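Local coordinates for probable zinc protease (Pseudomonas aeruginosa, PDB 4NNZ), which belongs to the M16 peptidase family, forms one subunit of a heterodimeric zinc protease and probably acts as a metal-dependent peptidase, at residues A[83-87]-A[158-162]; A[35-41]-A[180-186]; A[222-227]-A[305-309]. All coordinates share one frame; numbering follows the deposited sequence.

The three contacts form a triangle, with centres about 12 Å apart from contact 1 to contact 2 and to contact 3, and about 15 Å from contact 2 to contact 3. Along the chain, contact 2 (35-41 with 180-186) spans contact 1 (83-87 with 158-162); contact 3 (222-227 with 305-309) follows. Strands 28-35 and 80-84 place contacts 1 and 2 in the six-stranded sheet region, whereas 305-309 joins two strands of the five-stranded sheet. Inter-contact bonds tie them together: S40 bonds to D86 and D87, D87 takes the backbone N-H of R306, and R306 meets Y41 in a cation-pi contact. The cluster therefore bridges the two halves of the M16 subunit.

Contact 1 (A[83-87]-A[158-162]); sequences FTTDD and YHTPT
D86 and T162 bring the backbones to their closest approach, 6.2 Å between CA atoms, where the chain has just left strand 80-84 and passes the loop after the 3-10 segment at Y158. The one hydrogen bond across the contact runs from Y158 OH to D87 OD2, 2.6 Å. It meets the syn lone pair of that oxygen, and OD2 lies in the plane of the Y158 ring, while the carboxylate is turned 52° from this plane. D87 holds CG anti to its carbonyl carbon (chi1 -71°), which carries the carboxylate to the phenol. D86 touches the same ring further back, with CB 3.9 Å from Y158 CE1. Its OD1 is 2.9 Å from T162 OG1, but the angle is too poor for a hydrogen bond; T162 OG1 bonds instead to S39. The methyls T84 CG2 and T162 CG2 meet at 4.0 Å, and T84 OG1 bonds to E54 OE1; E54 lies on helix 49-56, in a sequence that fits the HxxEH motif of M16 peptidases. D87 also receives R306 N at OD2 and pairs through OD1 with S40 OG, so partners at both oxygens fix its rotation and would probably favour the ionised carboxylate.

Contact 2 (A[35-41]-A[180-186]); sequences YRIGSSY and WYESWYA
I37 pushes its side chain against W184 and W180, two tryptophans one turn apart at the end of helix 174-184. Starting at the backbone, I37 CB lies 3.9 Å from W184 CB. CG1, anti to the backbone N (chi1 -177°), continues toward the helix and comes within 3.7 Å of W180 NE1. The branch methyl CG2 diverges, held between the backbone N and the carbonyl carbon, and reaches Y185 CE1 at 3.9 Å. At the tip, CD1 sits 3.4 Å from the centroid of the W184 five-membered ring, almost exactly on the ring normal, which makes this a CH-pi contact; the same methyl also reaches W180 CZ2 at 3.6 Å, obliquely to that ring, while the two indoles pack directly on each other.

Two further aromatic pairs flank the isoleucine. Y35 and Y185 stack face to face with centroids 4.0 Å apart and planes inclined by 28°, Y185 CD2 standing over the rim of the Y35 ring; the hydroxyl of Y185 is bonded to Y91 on strand 89-96. Y41 meets the six-membered ring of W184 in a T-shaped pair, its edge toward the indole face, with planes at 70°. At the rim of W180, Y41 O approaches CH2 in the plane of the ring at 3.8 Å.

No hydrogen bond crosses between the segments, so the association rests on apolar and aromatic surfaces. Y185 leaves helical geometry as the centre of an inverse gamma turn. Aromatic packing thus holds the last turn of helix 174-184 against the end of strand 28-35 and the loop leading to helix 49-56, consistent with the alpha/beta domain of M16 peptidases, in which strand 190-196 follows the helix and joins the same sheet, antiparallel to 28-35.

Contact 3 (A[222-227]-A[305-309]); sequences ARKPLE and NRGDS
The guanidinium of R306 is flanked on both faces: P225 CD and K224 N lie over one, and the ring of Y41 meets the opposite one in a cation-pi contact. On the proline side R306 NH1 comes to 3.3 Å from P225 CG, the two side chains crossing at about a right angle. R223 O approaches obliquely, 2.9 Å from R306 NH2, yet with an angle too poor for a hydrogen bond. A bend at chi3 (138°) turns the arginine into this slot, while A222 CB touches NH2 at 3.9 Å. The arginine belongs to the link between the antiparallel strands 294-301 and 309-317, a hairpin connection, and faces a loop that leads from helix 200-211 to strand 233-240 of the same sheet. P225 is the centre of an inverse gamma turn, and its O accepts D308 N at 3.3 Å; the N-H points well (164°) although the donor stands above the carbonyl plane. D308 returns the bond through its side chain: E227 N reaches OD2 at 3.0 Å, on the anti side and 21° out of the carboxylate plane, while OD1 pairs with S258. R223 turns outward to a salt bridge with D176 of the second subunit.

Contact 1 (A[83-87]-A[158-162])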
loop_
_atom_site.group_PDB
_atom_site.type_symbol
_atom_site.label_atom_id
_atom_site.label_comp_id
_atom_site.label_asym_id
_atom_site.label_seq_id
_atom_site.Cartn_x
_atom_site.Cartn_y
_atom_site.Cartn_z
ATOM N N PHE A 83 -14.127 -17.886 5.720
ATOM C CA PHE A 83 -12.822 -17.369 5.991
ATOM C C PHE A 83 -12.416 -16.421 4.903
ATOM O O PHE A 83 -12.710 -16.624 3.757
ATOM C CB PHE A 83 -11.832 -18.498 6.056
ATOM C CG PHE A 83 -10.524 -18.120 6.654
ATOM C CD1 PHE A 83 -10.445 -17.195 7.669
ATOM C CD2 PHE A 83 -9.370 -18.697 6.207
ATOM C CE1 PHE A 83 -9.239 -16.853 8.226
ATOM C CE2 PHE A 83 -8.158 -18.359 6.758
ATOM C CZ PHE A 83 -8.090 -17.433 7.762
ATOM N N THR A 84 -11.715 -15.377 5.289
ATOM C CA THR A 84 -11.198 -14.423 4.353
ATOM C C THR A 84 -9.728 -14.262 4.590
ATOM O O THR A 84 -9.308 -14.086 5.669
ATOM C CB THR A 84 -11.927 -13.088 4.487
ATOM O OG1 THR A 84 -13.301 -13.277 4.197
ATOM C CG2 THR A 84 -11.400 -12.105 3.549
ATOM N N THR A 85 -8.952 -14.313 3.543
ATOM C CA THR A 85 -7.534 -14.133 3.638
ATOM C C THR A 85 -7.148 -13.097 2.638
ATOM O O THR A 85 -7.972 -12.418 2.131
ATOM C CB THR A 85 -6.782 -15.415 3.338
ATOM O OG1 THR A 85 -6.842 -15.691 1.957
ATOM C CG2 THR A 85 -7.391 -16.533 4.017
ATOM N N ASP A 86 -5.874 -12.975 2.378
ATOM C CA ASP A 86 -5.403 -12.023 1.417
ATOM C C ASP A 86 -5.877 -12.327 0.036
ATOM O O ASP A 86 -6.322 -11.471 -0.669
ATOM C CB ASP A 86 -3.893 -12.001 1.440
ATOM C CG ASP A 86 -3.342 -11.576 2.774
ATOM O OD1 ASP A 86 -4.119 -11.205 3.651
ATOM O OD2 ASP A 86 -2.139 -11.597 2.970
ATOM N N ASP A 87 -5.756 -13.573 -0.356
ATOM C CA ASP A 87 -6.130 -13.978 -1.675
ATOM C C ASP A 87 -7.474 -14.612 -1.884
ATOM O O ASP A 87 -7.869 -14.763 -2.998
ATOM C CB ASP A 87 -5.055 -14.864 -2.265
ATOM C CG ASP A 87 -3.823 -14.106 -2.600
ATOM O OD1 ASP A 87 -3.936 -12.920 -2.850
ATOM O OD2 ASP A 87 -2.745 -14.668 -2.597
ATOM N N TYR A 158 -0.213 -7.260 -0.528
ATOM C CA TYR A 158 -0.016 -8.025 0.653
ATOM C C TYR A 158 0.181 -7.217 1.862
ATOM O O TYR A 158 0.050 -7.725 2.916
ATOM C CB TYR A 158 1.075 -9.041 0.487
ATOM C CG TYR A 158 0.664 -10.197 -0.344
ATOM C CD1 TYR A 158 -0.642 -10.599 -0.396
ATOM C CD2 TYR A 158 1.574 -10.876 -1.093
ATOM C CE1 TYR A 158 -1.013 -11.640 -1.161
ATOM C CE2 TYR A 158 1.197 -11.920 -1.866
ATOM C CZ TYR A 158 -0.099 -12.286 -1.884
ATOM O OH TYR A 158 -0.502 -13.316 -2.620
ATOM N N HIS A 159 0.526 -5.966 1.710
ATOM C CA HIS A 159 0.709 -5.143 2.871
ATOM C C HIS A 159 -0.550 -4.829 3.592
ATOM O O HIS A 159 -0.498 -4.479 4.740
ATOM C CB HIS A 159 1.560 -3.913 2.648
ATOM C CG HIS A 159 1.128 -3.051 1.515
ATOM N ND1 HIS A 159 -0.134 -2.530 1.410
ATOM C CD2 HIS A 159 1.820 -2.570 0.461
ATOM C CE1 HIS A 159 -0.212 -1.797 0.321
ATOM N NE2 HIS A 159 0.964 -1.795 -0.268
ATOM N N THR A 160 -1.662 -4.968 2.931
ATOM C CA THR A 160 -2.876 -4.576 3.575
ATOM C C THR A 160 -3.398 -5.582 4.578
ATOM O O THR A 160 -3.448 -6.742 4.304
ATOM C CB THR A 160 -3.961 -4.006 2.611
ATOM O OG1 THR A 160 -5.162 -4.755 2.706
ATOM C CG2 THR A 160 -3.507 -3.947 1.205
ATOM N N PRO A 161 -3.780 -5.144 5.755
ATOM C CA PRO A 161 -4.382 -6.049 6.712
ATOM C C PRO A 161 -5.744 -6.478 6.278
ATOM O O PRO A 161 -6.533 -5.675 5.913
ATOM C CB PRO A 161 -4.512 -5.194 7.958
ATOM C CG PRO A 161 -4.517 -3.827 7.492
ATOM C CD PRO A 161 -3.634 -3.805 6.306
ATOM N N THR A 162 -6.021 -7.753 6.358
ATOM C CA THR A 162 -7.302 -8.319 6.004
ATOM C C THR A 162 -8.487 -7.779 6.774
ATOM O O THR A 162 -9.540 -7.596 6.241
ATOM C CB THR A 162 -7.274 -9.834 6.200
ATOM O OG1 THR A 162 -6.146 -10.385 5.542
ATOM C CG2 THR A 162 -8.451 -10.441 5.652
#

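Contact 2 (A[35-41]-A[180-186])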
loop_
_atom_site.group_PDB
_atom_site.type_symbol
_atom_site.label_atom_id
_atom_site.label_comp_id
_atom_site.label_asym_id
_atom_site.label_seq_id
_atom_site.Cartn_x
_atom_site.Cartn_y
_atom_site.Cartn_z
ATOM N N TYR A 35 -14.130 -18.014 -3.480
ATOM C CA TYR A 35 -14.205 -16.853 -4.320
ATOM C C TYR A 35 -12.845 -16.230 -4.375
ATOM O O TYR A 35 -12.192 -16.142 -3.393
ATOM C CB TYR A 35 -15.141 -15.841 -3.731
ATOM C CG TYR A 35 -16.601 -16.145 -3.819
ATOM C CD1 TYR A 35 -17.322 -15.888 -4.958
ATOM C CD2 TYR A 35 -17.271 -16.640 -2.737
ATOM C CE1 TYR A 35 -18.661 -16.150 -5.017
ATOM C CE2 TYR A 35 -18.606 -16.899 -2.789
ATOM C CZ TYR A 35 -19.296 -16.650 -3.930
ATOM O OH TYR A 35 -20.617 -16.925 -3.938
ATOM N N ARG A 36 -12.409 -15.794 -5.535
ATOM C CA ARG A 36 -11.119 -15.174 -5.645
ATOM C C ARG A 36 -11.153 -13.693 -5.362
ATOM O O ARG A 36 -10.945 -12.886 -6.219
ATOM C CB ARG A 36 -10.554 -15.435 -7.010
ATOM C CG ARG A 36 -10.356 -16.878 -7.315
ATOM C CD ARG A 36 -10.000 -17.051 -8.759
ATOM N NE ARG A 36 -10.907 -17.962 -9.407
ATOM C CZ ARG A 36 -11.585 -17.677 -10.495
ATOM N NH1 ARG A 36 -11.468 -16.503 -11.064
ATOM N NH2 ARG A 36 -12.379 -18.565 -11.012
ATOM N N ILE A 37 -11.432 -13.346 -4.140
ATOM C CA ILE A 37 -11.355 -11.993 -3.753
ATOM C C ILE A 37 -10.744 -11.986 -2.368
ATOM O O ILE A 37 -10.883 -12.917 -1.642
ATOM C CB ILE A 37 -12.721 -11.319 -3.875
ATOM C CG1 ILE A 37 -12.622 -9.852 -3.534
ATOM C CG2 ILE A 37 -13.745 -12.041 -3.060
ATOM C CD1 ILE A 37 -11.605 -9.129 -4.345
ATOM N N GLY A 38 -10.010 -10.955 -2.042
ATOM C CA GLY A 38 -9.206 -10.984 -0.868
ATOM C C GLY A 38 -8.829 -9.588 -0.543
ATOM O O GLY A 38 -9.182 -8.710 -1.264
ATOM N N SER A 39 -8.090 -9.408 0.527
ATOM C CA SER A 39 -7.538 -8.140 0.881
ATOM C C SER A 39 -6.483 -7.587 -0.047
ATOM O O SER A 39 -6.278 -6.429 -0.061
ATOM C CB SER A 39 -7.096 -8.105 2.331
ATOM O OG SER A 39 -6.233 -9.139 2.634
ATOM N N SER A 40 -5.806 -8.417 -0.802
ATOM C CA SER A 40 -4.815 -7.937 -1.732
ATOM C C SER A 40 -5.433 -7.256 -2.942
ATOM O O SER A 40 -4.771 -6.598 -3.671
ATOM C CB SER A 40 -3.803 -9.005 -2.108
ATOM O OG SER A 40 -4.386 -10.137 -2.663
ATOM N N TYR A 41 -6.719 -7.405 -3.121
ATOM C CA TYR A 41 -7.422 -6.727 -4.163
ATOM C C TYR A 41 -7.891 -5.357 -3.742
ATOM O O TYR A 41 -8.357 -4.597 -4.532
ATOM C CB TYR A 41 -8.625 -7.553 -4.560
ATOM C CG TYR A 41 -8.354 -8.896 -5.176
ATOM C CD1 TYR A 41 -7.908 -9.947 -4.429
ATOM C CD2 TYR A 41 -8.606 -9.117 -6.491
ATOM C CE1 TYR A 41 -7.698 -11.164 -4.990
ATOM C CE2 TYR A 41 -8.384 -10.331 -7.054
ATOM C CZ TYR A 41 -7.934 -11.346 -6.302
ATOM O OH TYR A 41 -7.743 -12.528 -6.895
ATOM N N TRP A 180 -18.797 -4.081 -3.901
ATOM C CA TRP A 180 -17.804 -5.097 -3.789
ATOM C C TRP A 180 -18.429 -6.429 -4.045
ATOM O O TRP A 180 -17.834 -7.275 -4.653
ATOM C CB TRP A 180 -17.155 -5.016 -2.428
ATOM C CG TRP A 180 -15.848 -5.663 -2.299
ATOM C CD1 TRP A 180 -15.596 -6.774 -1.635
ATOM C CD2 TRP A 180 -14.595 -5.213 -2.804
ATOM N NE1 TRP A 180 -14.299 -7.087 -1.697
ATOM C CE2 TRP A 180 -13.650 -6.134 -2.404
ATOM C CE3 TRP A 180 -14.186 -4.125 -3.555
ATOM C CZ2 TRP A 180 -12.338 -6.018 -2.728
ATOM C CZ3 TRP A 180 -12.907 -4.022 -3.872
ATOM C CH2 TRP A 180 -11.983 -4.953 -3.457
ATOM N N TYR A 181 -19.635 -6.619 -3.559
ATOM C CA TYR A 181 -20.319 -7.854 -3.798
ATOM C C TYR A 181 -20.591 -8.019 -5.268
ATOM O O TYR A 181 -20.354 -9.050 -5.822
ATOM C CB TYR A 181 -21.597 -7.944 -2.978
ATOM C CG TYR A 181 -22.510 -9.038 -3.413
ATOM C CD1 TYR A 181 -23.267 -8.898 -4.537
ATOM C CD2 TYR A 181 -22.604 -10.209 -2.720
ATOM C CE1 TYR A 181 -24.085 -9.892 -4.977
ATOM C CE2 TYR A 181 -23.436 -11.205 -3.149
ATOM C CZ TYR A 181 -24.171 -11.027 -4.280
ATOM O OH TYR A 181 -25.005 -11.995 -4.721
ATOM N N GLU A 182 -21.057 -6.967 -5.899
ATOM C CA GLU A 182 -21.378 -7.000 -7.294
ATOM C C GLU A 182 -20.200 -7.291 -8.138
ATOM O O GLU A 182 -20.313 -7.961 -9.124
ATOM C CB GLU A 182 -21.874 -5.638 -7.729
ATOM C CG GLU A 182 -23.353 -5.448 -7.599
ATOM C CD GLU A 182 -23.746 -3.998 -7.623
ATOM O OE1 GLU A 182 -22.877 -3.135 -7.512
ATOM O OE2 GLU A 182 -24.937 -3.719 -7.761
ATOM N N SER A 183 -19.093 -6.668 -7.815
ATOM C CA SER A 183 -17.907 -6.808 -8.596
ATOM C C SER A 183 -17.284 -8.160 -8.579
ATOM O O SER A 183 -16.817 -8.609 -9.568
ATOM C CB SER A 183 -16.901 -5.768 -8.188
ATOM O OG SER A 183 -17.565 -4.590 -7.874
ATOM N N TRP A 184 -17.216 -8.774 -7.422
ATOM C CA TRP A 184 -16.365 -9.922 -7.240
ATOM C C TRP A 184 -17.017 -11.232 -6.929
ATOM O O TRP A 184 -16.427 -12.254 -7.129
ATOM C CB TRP A 184 -15.360 -9.639 -6.156
ATOM C CG TRP A 184 -14.476 -8.535 -6.415
ATOM C CD1 TRP A 184 -14.473 -7.368 -5.791
ATOM C CD2 TRP A 184 -13.400 -8.499 -7.333
ATOM N NE1 TRP A 184 -13.489 -6.585 -6.262
ATOM C CE2 TRP A 184 -12.812 -7.271 -7.216
ATOM C CE3 TRP A 184 -12.889 -9.391 -8.252
ATOM C CZ2 TRP A 184 -11.753 -6.908 -7.961
ATOM C CZ3 TRP A 184 -11.847 -9.021 -8.987
ATOM C CH2 TRP A 184 -11.292 -7.800 -8.852
ATOM N N TYR A 185 -18.209 -11.204 -6.387
ATOM C CA TYR A 185 -18.874 -12.430 -6.057
ATOM C C TYR A 185 -19.616 -12.916 -7.256
ATOM O O TYR A 185 -20.794 -12.754 -7.366
ATOM C CB TYR A 185 -19.807 -12.213 -4.893
ATOM C CG TYR A 185 -19.177 -12.465 -3.572
ATOM C CD1 TYR A 185 -18.072 -11.760 -3.163
ATOM C CD2 TYR A 185 -19.681 -13.399 -2.731
ATOM C CE1 TYR A 185 -17.485 -11.997 -1.951
ATOM C CE2 TYR A 185 -19.102 -13.634 -1.521
ATOM C CZ TYR A 185 -18.007 -12.933 -1.145
ATOM O OH TYR A 185 -17.458 -13.187 0.050
ATOM N N ALA A 186 -18.898 -13.482 -8.180
ATOM C CA ALA A 186 -19.489 -13.883 -9.399
ATOM C C ALA A 186 -19.033 -15.274 -9.749
ATOM O O ALA A 186 -17.966 -15.685 -9.374
ATOM C CB ALA A 186 -19.124 -12.918 -10.480
#

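Contact 3 (A[222-227]-A[305-309])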
loop_
_atom_site.group_PDB
_atom_site.type_symbol
_atom_site.label_atom_id
_atom_site.label_comp_id
_atom_site.label_asym_id
_atom_site.label_seq_id
_atom_site.Cartn_x
_atom_site.Cartn_y
_atom_site.Cartn_z
ATOM N N ALA A 222 -7.577 -8.074 -12.254
ATOM C CA ALA A 222 -6.905 -8.618 -11.108
ATOM C C ALA A 222 -5.460 -8.910 -11.406
ATOM O O ALA A 222 -5.164 -9.664 -12.278
ATOM C CB ALA A 222 -7.608 -9.881 -10.676
ATOM N N ARG A 223 -4.570 -8.328 -10.637
ATOM C CA ARG A 223 -3.165 -8.521 -10.841
ATOM C C ARG A 223 -2.484 -9.249 -9.710
ATOM O O ARG A 223 -2.743 -8.979 -8.589
ATOM C CB ARG A 223 -2.522 -7.167 -11.042
ATOM C CG ARG A 223 -3.206 -6.301 -12.063
ATOM C CD ARG A 223 -2.504 -6.394 -13.387
ATOM N NE ARG A 223 -2.995 -5.428 -14.338
ATOM C CZ ARG A 223 -3.965 -5.681 -15.188
ATOM N NH1 ARG A 223 -4.531 -6.850 -15.174
ATOM N NH2 ARG A 223 -4.368 -4.779 -16.038
ATOM N N LYS A 224 -1.573 -10.149 -10.017
ATOM C CA LYS A 224 -0.893 -10.920 -9.002
ATOM C C LYS A 224 -0.189 -9.923 -8.160
ATOM O O LYS A 224 0.325 -8.986 -8.700
ATOM C CB LYS A 224 0.197 -11.761 -9.633
ATOM C CG LYS A 224 -0.190 -13.137 -10.090
ATOM C CD LYS A 224 1.000 -13.851 -10.675
ATOM C CE LYS A 224 0.630 -14.664 -11.890
ATOM N NZ LYS A 224 0.959 -16.089 -11.711
ATOM N N PRO A 225 -0.083 -10.132 -6.861
ATOM C CA PRO A 225 0.613 -9.180 -6.020
ATOM C C PRO A 225 2.097 -9.424 -5.998
ATOM O O PRO A 225 2.601 -10.082 -5.139
ATOM C CB PRO A 225 0.025 -9.433 -4.649
ATOM C CG PRO A 225 -1.144 -10.271 -4.856
ATOM C CD PRO A 225 -0.869 -11.061 -6.059
ATOM N N LEU A 226 2.765 -8.901 -7.000
ATOM C CA LEU A 226 4.195 -8.896 -7.102
ATOM C C LEU A 226 4.811 -7.807 -6.302
ATOM O O LEU A 226 4.276 -6.753 -6.158
ATOM C CB LEU A 226 4.607 -8.693 -8.537
ATOM C CG LEU A 226 3.843 -9.537 -9.508
ATOM C CD1 LEU A 226 4.429 -9.290 -10.857
ATOM C CD2 LEU A 226 3.997 -10.978 -9.124
ATOM N N GLU A 227 6.006 -8.059 -5.856
ATOM C CA GLU A 227 6.682 -7.197 -4.960
ATOM C C GLU A 227 8.031 -6.948 -5.576
ATOM O O GLU A 227 8.392 -7.612 -6.500
ATOM C CB GLU A 227 6.801 -7.887 -3.617
ATOM C CG GLU A 227 7.435 -7.039 -2.569
ATOM C CD GLU A 227 6.695 -5.749 -2.404
ATOM O OE1 GLU A 227 5.486 -5.807 -2.206
ATOM O OE2 GLU A 227 7.312 -4.691 -2.492
ATOM N N ASN A 305 1.045 -18.828 -2.628
ATOM C CA ASN A 305 0.431 -17.541 -2.902
ATOM C C ASN A 305 0.094 -17.246 -4.347
ATOM O O ASN A 305 0.680 -17.741 -5.256
ATOM C CB ASN A 305 1.286 -16.411 -2.349
ATOM C CG ASN A 305 1.163 -16.255 -0.869
ATOM O OD1 ASN A 305 0.091 -16.355 -0.312
ATOM N ND2 ASN A 305 2.255 -15.993 -0.231
ATOM N N ARG A 306 -0.848 -16.364 -4.513
ATOM C CA ARG A 306 -1.239 -15.846 -5.777
ATOM C C ARG A 306 -0.076 -15.142 -6.394
ATOM O O ARG A 306 0.159 -15.223 -7.560
ATOM C CB ARG A 306 -2.267 -14.805 -5.486
ATOM C CG ARG A 306 -3.358 -14.596 -6.466
ATOM C CD ARG A 306 -4.230 -13.519 -5.889
ATOM N NE ARG A 306 -4.630 -12.590 -6.896
ATOM C CZ ARG A 306 -4.686 -11.284 -6.760
ATOM N NH1 ARG A 306 -4.356 -10.688 -5.653
ATOM N NH2 ARG A 306 -5.078 -10.577 -7.773
ATOM N N GLY A 307 0.615 -14.388 -5.579
ATOM C CA GLY A 307 1.788 -13.677 -5.971
ATOM C C GLY A 307 2.968 -14.097 -5.143
ATOM O O GLY A 307 3.103 -15.214 -4.791
ATOM N N ASP A 308 3.773 -13.130 -4.778
ATOM C CA ASP A 308 4.980 -13.308 -4.016
ATOM C C ASP A 308 4.758 -13.580 -2.551
ATOM O O ASP A 308 3.672 -13.529 -2.084
ATOM C CB ASP A 308 5.853 -12.087 -4.161
ATOM C CG ASP A 308 6.512 -12.023 -5.473
ATOM O OD1 ASP A 308 6.695 -13.062 -6.094
ATOM O OD2 ASP A 308 6.856 -10.931 -5.893
ATOM N N SER A 309 5.827 -13.850 -1.840
ATOM C CA SER A 309 5.746 -14.356 -0.510
ATOM C C SER A 309 6.887 -13.928 0.376
ATOM O O SER A 309 7.738 -13.203 -0.014
ATOM C CB SER A 309 5.628 -15.866 -0.534
ATOM O OG SER A 309 5.333 -16.343 0.739
#